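Side-chain contacts in putative alpha/beta hydrolase (Desulfitobacterium hafniense, PDB 4RPC), which is probably a hydrolase of the alpha/beta hydrolase family, though its substrate and the reaction it carries out are not established: residues L13-E18 and E82-D87; Q132-M137 and A188-D193; L222-E225 and P230-I233; A91-S96 and E243-E248. All coordinates share one frame; numbering follows the deposited sequence.

Interaction 1: L13-E18 and E82-D87; sequences LHRMGE and EELRVD
Leu13 and Leu84 meet methyl to methyl where the outer strand 13-17 of the alpha/beta hydrolase sheet faces the C-terminal end of helix 70-83, at the Schellman motif that ends this helix. The tight part is one apolar touch: CD2 of Leu13 lies 3.6 Å from CD1 of Leu84, the two branches meeting at a slant. Leu13 carries CG opposite its amide nitrogen (chi1 -177°), which sends the branch out from the strand toward the helix, where it also rests on Leu77, Ala80 and Leu81. This gives the contact its dense side, although Leu13 and Leu84 both keep some exposure to solvent.

Two residues further along the strand the packing is looser. The extended chain of Arg15 runs past Leu84 in the opposite direction, and its NH1 comes no nearer than 4.1 Å to CD2 of Leu84. That methyl lies obliquely to the guanidinium group, and no hydrogen bond spans the two segments. Arg15 as a whole is exposed, and its charged end is held within its own side of the contact, NH2 bonding to the carbonyl oxygen of Pro19.

On the helix side Leu84 is the first residue to leave helical geometry. Arg85 then takes a positive phi of 54°, so that Val86 N bonds to Leu81 O and Arg85 N reaches Glu82 O at 2.8 Å.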
# COMPACT_ATOMS: atom_id res chain seq x y z
N LEU A 13 15.48 -3.02 -0.80
CA LEU A 13 14.89 -2.72 0.49
C LEU A 13 15.74 -1.74 1.24
O LEU A 13 16.88 -2.03 1.58
CB LEU A 13 14.80 -4.00 1.31
CG LEU A 13 14.13 -3.87 2.67
CD1 LEU A 13 12.64 -3.65 2.54
CD2 LEU A 13 14.38 -5.12 3.48
N HIS A 14 15.18 -0.57 1.50
CA HIS A 14 15.90 0.53 2.13
C HIS A 14 15.67 0.45 3.58
O HIS A 14 14.58 0.10 4.00
CB HIS A 14 15.35 1.86 1.68
CG HIS A 14 15.51 2.11 0.22
ND1 HIS A 14 16.61 2.76 -0.30
CD2 HIS A 14 14.71 1.82 -0.82
CE1 HIS A 14 16.47 2.85 -1.61
NE2 HIS A 14 15.33 2.28 -1.95
N ARG A 15 16.68 0.82 4.36
CA ARG A 15 16.61 0.65 5.80
C ARG A 15 16.97 1.96 6.48
O ARG A 15 17.98 2.53 6.19
CB ARG A 15 17.52 -0.50 6.25
CG ARG A 15 17.52 -0.78 7.74
CD ARG A 15 18.43 -1.97 8.07
NE ARG A 15 18.16 -2.55 9.39
CZ ARG A 15 18.76 -3.65 9.88
NH1 ARG A 15 19.68 -4.30 9.14
NH2 ARG A 15 18.45 -4.13 11.09
N MSE A 16 16.11 2.43 7.35
CA MSE A 16 16.33 3.66 8.09
C MSE A 16 15.96 3.46 9.55
O MSE A 16 15.50 2.39 9.97
CB MSE A 16 15.54 4.85 7.53
CG MSE A 16 14.82 4.62 6.21
SE MSE A 16 15.45 5.84 4.81
CE MSE A 16 16.48 7.23 5.75
N GLY A 17 16.19 4.50 10.34
CA GLY A 17 15.90 4.48 11.78
C GLY A 17 16.81 3.62 12.61
O GLY A 17 17.95 3.42 12.27
N GLU A 18 16.30 3.12 13.73
CA GLU A 18 17.10 2.36 14.68
C GLU A 18 17.18 0.87 14.29
O GLU A 18 16.19 0.15 14.45
CB GLU A 18 16.49 2.50 16.08
CG GLU A 18 17.00 3.68 16.85
CD GLU A 18 18.53 3.72 16.89
OE1 GLU A 18 19.15 2.68 17.28
OE2 GLU A 18 19.08 4.76 16.46
N GLU A 82 14.83 -11.73 5.12
CA GLU A 82 15.72 -12.81 5.53
C GLU A 82 17.22 -12.46 5.40
O GLU A 82 18.00 -12.79 6.25
CB GLU A 82 15.42 -14.02 4.68
CG GLU A 82 16.03 -15.30 5.17
CD GLU A 82 15.61 -16.47 4.29
OE1 GLU A 82 14.77 -16.24 3.39
OE2 GLU A 82 16.13 -17.60 4.48
N GLU A 83 17.59 -11.78 4.33
CA GLU A 83 18.95 -11.24 4.19
C GLU A 83 19.37 -10.43 5.39
O GLU A 83 20.51 -10.50 5.81
CB GLU A 83 19.06 -10.31 2.98
CG GLU A 83 19.16 -11.06 1.67
CD GLU A 83 20.55 -11.59 1.44
OE1 GLU A 83 21.51 -10.81 1.67
OE2 GLU A 83 20.69 -12.78 1.05
N LEU A 84 18.45 -9.64 5.93
CA LEU A 84 18.78 -8.79 7.07
C LEU A 84 18.54 -9.53 8.35
O LEU A 84 18.60 -8.93 9.40
CB LEU A 84 17.97 -7.48 7.06
CG LEU A 84 18.10 -6.68 5.77
CD1 LEU A 84 17.14 -5.51 5.82
CD2 LEU A 84 19.53 -6.20 5.53
N ARG A 85 18.28 -10.83 8.25
CA ARG A 85 17.87 -11.69 9.35
C ARG A 85 16.64 -11.19 10.12
O ARG A 85 16.46 -11.50 11.31
CB ARG A 85 19.01 -11.90 10.32
CG ARG A 85 20.22 -12.61 9.76
CD ARG A 85 21.26 -12.54 10.84
NE ARG A 85 22.48 -13.27 10.54
CZ ARG A 85 23.44 -13.52 11.42
NH1 ARG A 85 23.33 -13.09 12.68
NH2 ARG A 85 24.52 -14.20 11.05
N VAL A 86 15.78 -10.45 9.43
CA VAL A 86 14.50 -10.07 9.99
C VAL A 86 13.56 -11.22 9.76
O VAL A 86 13.23 -11.50 8.60
CB VAL A 86 13.88 -8.86 9.28
CG1 VAL A 86 12.48 -8.63 9.80
CG2 VAL A 86 14.72 -7.62 9.48
N ASP A 87 13.11 -11.86 10.83
CA ASP A 87 12.05 -12.85 10.68
C ASP A 87 10.73 -12.47 11.37
O ASP A 87 9.77 -13.25 11.30
CB ASP A 87 12.53 -14.22 11.15
CG ASP A 87 12.78 -14.26 12.62
OD1 ASP A 87 12.36 -13.30 13.33
OD2 ASP A 87 13.40 -15.26 13.06

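Interaction 2: Q132-M137 and A188-D193; sequences QYANIM and AAYRYD
Tyr190 of helix 179-191 packs against Tyr133, Ala134 and Met137 of helix 130-145. Both helices belong to the helical insertion between strands 112-119 and 204-210, the place where alpha/beta hydrolases commonly carry a lid over the active site, so this is probably a contact within the lid. Early in 188-193, Ala189 rests on Leu97 and Gln122.

Tyr190 follows, with CG beside its own backbone N (chi1 -76°) and the ring directed at the neighbouring helix. Over one face sits CB of Tyr133, 4.1 Å from the ring centroid and 19° off the normal, a CH-pi contact displaced toward the rim. The Tyr133 ring then presents its edge to that face in a T-shaped pair, centroids 5.8 Å apart and planes at 75°. Beside the ring, CD2 of Tyr190 lies 3.8 Å from the backbone N of Ala134 and 4.2 Å from Ala134 CB; Ala134 also rests on Leu183, Leu186 and Leu187 of the same helix as Tyr190. An alanine in place of Tyr190 is likely to open a gap between the two helices and leave the Tyr133 ring without this aromatic partner.

Beyond Arg191, Tyr192 leaves helical geometry and its OH bonds to Glu104. Back at the far end of the Tyr190 ring, the bent chain of Met137, a selenomethionine, crosses at about a right angle, bringing its CG near the ring plane and just 3.1 Å from Tyr190 OH.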
# COMPACT_ATOMS: atom_id res chain seq x y z
N GLN A 132 -8.20 -3.99 -18.85
CA GLN A 132 -8.86 -2.77 -19.22
C GLN A 132 -8.89 -1.72 -18.09
O GLN A 132 -8.66 -0.53 -18.35
CB GLN A 132 -10.23 -3.09 -19.73
CG GLN A 132 -10.23 -3.66 -21.14
CD GLN A 132 -11.65 -3.97 -21.54
OE1 GLN A 132 -12.34 -3.12 -22.09
NE2 GLN A 132 -12.15 -5.15 -21.13
N TYR A 133 -9.06 -2.18 -16.86
CA TYR A 133 -8.93 -1.31 -15.70
C TYR A 133 -7.53 -0.86 -15.50
O TYR A 133 -7.36 0.28 -15.21
CB TYR A 133 -9.33 -2.02 -14.43
CG TYR A 133 -10.77 -1.97 -14.18
CD1 TYR A 133 -11.68 -2.47 -15.12
CD2 TYR A 133 -11.27 -1.43 -12.99
CE1 TYR A 133 -13.02 -2.41 -14.88
CE2 TYR A 133 -12.60 -1.38 -12.75
CZ TYR A 133 -13.48 -1.88 -13.68
OH TYR A 133 -14.85 -1.83 -13.44
N ALA A 134 -6.54 -1.74 -15.61
CA ALA A 134 -5.14 -1.27 -15.46
C ALA A 134 -4.75 -0.14 -16.43
O ALA A 134 -4.06 0.80 -16.03
CB ALA A 134 -4.15 -2.40 -15.54
N ASN A 135 -5.17 -0.28 -17.69
CA ASN A 135 -4.91 0.71 -18.68
C ASN A 135 -5.56 2.05 -18.42
O ASN A 135 -4.90 3.09 -18.61
CB ASN A 135 -5.27 0.19 -20.06
CG ASN A 135 -4.17 -0.71 -20.64
OD1 ASN A 135 -3.10 -0.24 -20.98
ND2 ASN A 135 -4.41 -1.99 -20.68
N ILE A 136 -6.79 2.05 -17.91
CA ILE A 136 -7.43 3.30 -17.54
C ILE A 136 -6.71 3.96 -16.37
O ILE A 136 -6.39 5.15 -16.42
CB ILE A 136 -8.91 3.11 -17.26
CG1 ILE A 136 -9.62 2.94 -18.59
CG2 ILE A 136 -9.50 4.28 -16.47
CD1 ILE A 136 -10.97 2.31 -18.45
N MSE A 137 -6.46 3.20 -15.33
CA MSE A 137 -5.87 3.77 -14.17
C MSE A 137 -4.45 4.22 -14.47
O MSE A 137 -4.03 5.25 -13.96
CB MSE A 137 -5.90 2.73 -13.07
CG MSE A 137 -7.33 2.49 -12.63
SE MSE A 137 -8.21 4.13 -11.93
CE MSE A 137 -6.65 4.72 -10.88
N ALA A 188 -0.90 -6.36 -11.66
CA ALA A 188 -0.68 -7.17 -10.46
C ALA A 188 -1.70 -6.81 -9.44
O ALA A 188 -2.33 -7.69 -8.90
CB ALA A 188 0.74 -7.03 -9.88
N ALA A 189 -1.86 -5.53 -9.16
CA ALA A 189 -2.88 -5.08 -8.22
C ALA A 189 -4.28 -5.63 -8.53
O ALA A 189 -4.89 -6.26 -7.68
CB ALA A 189 -2.92 -3.59 -8.16
N TYR A 190 -4.75 -5.45 -9.76
CA TYR A 190 -6.08 -5.85 -10.16
C TYR A 190 -6.27 -7.36 -10.31
O TYR A 190 -7.35 -7.81 -10.18
CB TYR A 190 -6.48 -5.14 -11.47
CG TYR A 190 -6.85 -3.71 -11.23
CD1 TYR A 190 -7.76 -3.37 -10.23
CD2 TYR A 190 -6.31 -2.71 -11.98
CE1 TYR A 190 -8.10 -2.04 -10.00
CE2 TYR A 190 -6.62 -1.38 -11.75
CZ TYR A 190 -7.51 -1.05 -10.76
OH TYR A 190 -7.87 0.24 -10.56
N ARG A 191 -5.22 -8.12 -10.59
CA ARG A 191 -5.29 -9.57 -10.68
C ARG A 191 -5.40 -10.26 -9.33
O ARG A 191 -6.04 -11.30 -9.23
CB ARG A 191 -4.02 -10.11 -11.36
CG ARG A 191 -4.10 -11.53 -11.81
CD ARG A 191 -4.59 -11.67 -13.23
NE ARG A 191 -3.80 -10.87 -14.16
CZ ARG A 191 -4.16 -10.61 -15.43
NH1 ARG A 191 -5.30 -11.11 -15.92
NH2 ARG A 191 -3.35 -9.82 -16.20
N TYR A 192 -4.77 -9.71 -8.28
CA TYR A 192 -4.72 -10.39 -6.97
C TYR A 192 -6.10 -10.79 -6.49
O TYR A 192 -7.02 -9.99 -6.38
CB TYR A 192 -4.05 -9.50 -5.94
CG TYR A 192 -3.67 -10.18 -4.63
CD1 TYR A 192 -2.81 -11.26 -4.61
CD2 TYR A 192 -4.12 -9.71 -3.44
CE1 TYR A 192 -2.45 -11.86 -3.41
CE2 TYR A 192 -3.79 -10.31 -2.24
CZ TYR A 192 -2.93 -11.37 -2.21
OH TYR A 192 -2.58 -11.99 -0.98
N ASP A 193 -6.27 -12.05 -6.20
CA ASP A 193 -7.55 -12.52 -5.70
C ASP A 193 -7.40 -13.15 -4.32
O ASP A 193 -6.98 -14.30 -4.17
CB ASP A 193 -8.11 -13.47 -6.75
CG ASP A 193 -9.50 -13.99 -6.42
OD1 ASP A 193 -10.13 -13.60 -5.43
OD2 ASP A 193 -9.93 -14.87 -7.18

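Interaction 3: L222-E225 and P230-I233; sequences LLAE and PLDI
The beta-alpha-beta unit of strand 204-210, helix 220-226 and strand 232-236 is drawn together here by Leu231, whose side chain packs against Leu223 and Ala224 of the helix. The chain has only a short connection between the two segments, and the backbones come close: the CA atoms of Ala224 and Leu231 are 6.1 Å apart. No hydrogen bond crosses, so the fit rests on apolar surfaces.

In Leu231 the first torsion turns CG anti to the carbonyl carbon (chi1 -63°), and from there the fork lies against the peptide link joining Leu223 to Ala224. Its CD1 branch makes the closest approaches: Leu231 CD1 is 3.8 Å from both Ala224 CB and Ala224 N, and 4.3 Å from Leu223 CB. A bare methyl at Ala224 lets the fork come right up to the helix backbone, and CG of Leu231 lies 3.9 Å from Ala224 CA.

The same leucine also rests on Val205, which ties the helix to the first strand of the unit, while Asp232 forms backbone hydrogen bonds with Val205 and Val207. Leu223 is buried and packs on Leu194 as well, whereas Ala224 sits at the exposed margin. The second branch of Leu231 turns to the backbone: CD2 lies 4.0 Å from Ala224 CA and equally far from the carbonyl oxygen of Leu223.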
# COMPACT_ATOMS: atom_id res chain seq x y z
N LEU A 222 -14.30 -9.47 4.08
CA LEU A 222 -13.29 -10.43 3.67
C LEU A 222 -12.10 -10.47 4.62
O LEU A 222 -11.61 -11.53 5.02
CB LEU A 222 -12.78 -10.10 2.26
CG LEU A 222 -11.71 -11.04 1.70
CD1 LEU A 222 -12.16 -12.49 1.83
CD2 LEU A 222 -11.51 -10.67 0.26
N LEU A 223 -11.61 -9.31 5.01
CA LEU A 223 -10.46 -9.27 5.92
C LEU A 223 -10.81 -9.84 7.29
O LEU A 223 -9.97 -10.47 7.93
CB LEU A 223 -9.97 -7.85 6.06
CG LEU A 223 -9.52 -7.24 4.74
CD1 LEU A 223 -9.37 -5.74 4.88
CD2 LEU A 223 -8.24 -7.90 4.25
N ALA A 224 -12.04 -9.62 7.71
CA ALA A 224 -12.52 -10.12 8.98
C ALA A 224 -12.58 -11.66 9.05
O ALA A 224 -12.29 -12.21 10.10
CB ALA A 224 -13.89 -9.54 9.27
N GLU A 225 -12.94 -12.34 7.97
CA GLU A 225 -12.91 -13.79 7.97
C GLU A 225 -11.50 -14.34 7.81
O GLU A 225 -11.22 -15.48 8.17
CB GLU A 225 -13.84 -14.37 6.91
CG GLU A 225 -13.34 -14.28 5.48
CD GLU A 225 -14.39 -14.71 4.46
OE1 GLU A 225 -15.43 -15.25 4.90
OE2 GLU A 225 -14.20 -14.51 3.23
N PRO A 230 -10.33 -10.04 15.87
CA PRO A 230 -11.24 -9.01 15.34
C PRO A 230 -10.47 -7.84 14.69
O PRO A 230 -9.32 -7.58 15.07
CB PRO A 230 -12.01 -8.54 16.60
CG PRO A 230 -11.97 -9.69 17.56
CD PRO A 230 -10.61 -10.34 17.30
N LEU A 231 -11.12 -7.18 13.74
CA LEU A 231 -10.59 -6.05 13.04
C LEU A 231 -10.70 -4.79 13.84
O LEU A 231 -11.74 -4.58 14.47
CB LEU A 231 -11.40 -5.75 11.77
CG LEU A 231 -11.45 -6.80 10.68
CD1 LEU A 231 -12.11 -6.24 9.43
CD2 LEU A 231 -10.04 -7.31 10.40
N ASP A 232 -9.70 -3.92 13.71
CA ASP A 232 -9.81 -2.54 14.16
C ASP A 232 -9.94 -1.63 12.94
O ASP A 232 -9.11 -1.68 12.00
CB ASP A 232 -8.58 -2.16 14.99
CG ASP A 232 -8.43 -3.03 16.27
OD1 ASP A 232 -9.43 -3.29 16.96
OD2 ASP A 232 -7.31 -3.49 16.57
N ILE A 233 -10.97 -0.79 12.94
CA ILE A 233 -11.21 0.16 11.84
C ILE A 233 -10.93 1.59 12.26
O ILE A 233 -11.45 2.05 13.26
CB ILE A 233 -12.68 0.19 11.34
CG1 ILE A 233 -13.10 -1.12 10.64
CG2 ILE A 233 -12.87 1.37 10.37
CD1 ILE A 233 -13.21 -2.31 11.56

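Interaction 4: A91-S96 and E243-E248; sequences AIYGVS and EVLSKE
Val95, the last residue of strand 88-95, and Leu245 of helix 243-247 mark the closest backbone approach, with their CA atoms 8.5 Å apart. The gap is filled by side chains. Leu245 and Val95 reach toward each other tip to tip, and CD2 of Leu245 lies 3.7 Å from Val95 CG1 and 3.9 Å from Val95 CG2, set against the fork of the valine. A chi1 of -178° swings Leu245 CG away from N and out to the strand.

From the side, Tyr93 crosses the leucine obliquely with its hydroxyl end, OH lying 3.8 Å from Leu245 CD2 and 4.0 Å from Leu245 CB. This buried oxygen has its polar partner in Asp119, to which it is hydrogen-bonded, so against Leu245 it makes only van der Waals contact. Cut back to an alanine, Leu245 would probably lose its hold on the valine fork, and Tyr93 OH would keep only CB beside it.

Directly after Val95, Ser96 adopts a positive phi of 62°, and its OG hydrogen-bonds to Gln122 NE2 and, weakly, to His241 NE2. This sharp strand-to-helix turn, in the sequence from Gly94 to Gly98, is consistent with the nucleophile elbow of alpha/beta hydrolases.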
# COMPACT_ATOMS: atom_id res chain seq x y z
N ALA A 91 4.90 -4.29 12.47
CA ALA A 91 3.81 -3.75 11.63
C ALA A 91 4.23 -3.57 10.17
O ALA A 91 5.31 -3.09 9.89
CB ALA A 91 3.38 -2.40 12.17
N ILE A 92 3.31 -3.88 9.27
CA ILE A 92 3.37 -3.47 7.89
C ILE A 92 2.25 -2.47 7.59
O ILE A 92 1.06 -2.76 7.85
CB ILE A 92 3.20 -4.66 6.94
CG1 ILE A 92 4.06 -5.85 7.40
CG2 ILE A 92 3.63 -4.28 5.54
CD1 ILE A 92 3.94 -6.99 6.42
N TYR A 93 2.62 -1.29 7.11
CA TYR A 93 1.68 -0.37 6.58
C TYR A 93 1.79 -0.51 5.07
O TYR A 93 2.87 -0.54 4.52
CB TYR A 93 1.95 1.06 7.05
CG TYR A 93 1.14 2.06 6.29
CD1 TYR A 93 -0.12 2.43 6.71
CD2 TYR A 93 1.62 2.59 5.09
CE1 TYR A 93 -0.87 3.34 5.99
CE2 TYR A 93 0.87 3.49 4.37
CZ TYR A 93 -0.38 3.85 4.82
OH TYR A 93 -1.08 4.77 4.07
N GLY A 94 0.67 -0.68 4.40
CA GLY A 94 0.70 -0.73 2.98
C GLY A 94 -0.41 0.09 2.42
O GLY A 94 -1.55 0.04 2.91
N VAL A 95 -0.07 0.89 1.42
CA VAL A 95 -1.06 1.73 0.79
C VAL A 95 -1.33 1.19 -0.58
O VAL A 95 -0.41 0.93 -1.36
CB VAL A 95 -0.66 3.23 0.76
CG1 VAL A 95 0.61 3.45 -0.03
CG2 VAL A 95 -1.81 4.07 0.17
N SER A 96 -2.61 0.99 -0.86
CA SER A 96 -3.11 0.56 -2.15
C SER A 96 -2.56 -0.81 -2.51
O SER A 96 -2.71 -1.76 -1.73
CB SER A 96 -2.78 1.65 -3.20
OG SER A 96 -3.72 1.61 -4.27
N GLU A 243 -5.44 10.17 0.94
CA GLU A 243 -5.38 11.61 1.33
C GLU A 243 -4.65 11.83 2.70
O GLU A 243 -3.83 12.78 2.85
CB GLU A 243 -6.80 12.20 1.39
CG GLU A 243 -6.79 13.70 1.58
CD GLU A 243 -8.10 14.40 1.25
OE1 GLU A 243 -9.15 13.71 0.99
OE2 GLU A 243 -8.10 15.68 1.28
N VAL A 244 -4.90 10.95 3.65
CA VAL A 244 -4.20 11.02 4.92
C VAL A 244 -2.70 10.85 4.72
O VAL A 244 -1.89 11.53 5.33
CB VAL A 244 -4.69 9.94 5.92
CG1 VAL A 244 -3.97 10.12 7.26
CG2 VAL A 244 -6.19 10.07 6.20
N LEU A 245 -2.31 9.93 3.83
CA LEU A 245 -0.88 9.73 3.56
C LEU A 245 -0.29 10.93 2.88
O LEU A 245 0.85 11.33 3.16
CB LEU A 245 -0.73 8.48 2.66
CG LEU A 245 0.67 8.09 2.30
CD1 LEU A 245 1.48 7.81 3.57
CD2 LEU A 245 0.63 6.84 1.38
N SER A 246 -1.03 11.50 1.95
CA SER A 246 -0.50 12.59 1.15
C SER A 246 -0.28 13.82 2.01
O SER A 246 0.86 14.26 2.18
CB SER A 246 -1.41 12.92 -0.00
OG SER A 246 -0.84 13.89 -0.82
N LYS A 247 -1.34 14.28 2.66
CA LYS A 247 -1.33 15.56 3.36
C LYS A 247 -1.20 15.53 4.91
O LYS A 247 -0.79 16.57 5.47
CB LYS A 247 -2.57 16.30 2.94
CG LYS A 247 -2.62 16.47 1.41
CD LYS A 247 -3.85 17.22 0.95
CE LYS A 247 -3.79 18.69 1.33
NZ LYS A 247 -5.16 19.18 1.64
N GLU A 248 -1.50 14.40 5.57
CA GLU A 248 -1.25 14.19 7.01
C GLU A 248 -0.60 12.88 7.36
O GLU A 248 -1.12 12.14 8.18
CB GLU A 248 -2.55 14.21 7.76
CG GLU A 248 -3.37 15.41 7.37
CD GLU A 248 -4.83 15.18 7.53
OE1 GLU A 248 -5.34 14.05 7.28
OE2 GLU A 248 -5.46 16.17 7.90

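In the fold
Interaction 4 is the buried core contact, its centre about 7 Å from the chain centre, against about 19 Å for the centre of interaction 1, which lies at the surface; interactions 2 and 3 are partly buried. Interactions 1, 3 and 4 all reach the same sheet: 1 and 3 involve its two outermost strands, 4 an inner one, and helix 70-83 of interaction 1 leads directly into the strand of interaction 4. Interaction 2 instead joins helix to helix, on the opposite side of the chain centre from interaction 1. Leucine methyls dominate in 1, 3 and 4, joined by an arginine at the surface and a tyrosine hydroxyl in the core. Only interaction 2 pairs aromatic rings.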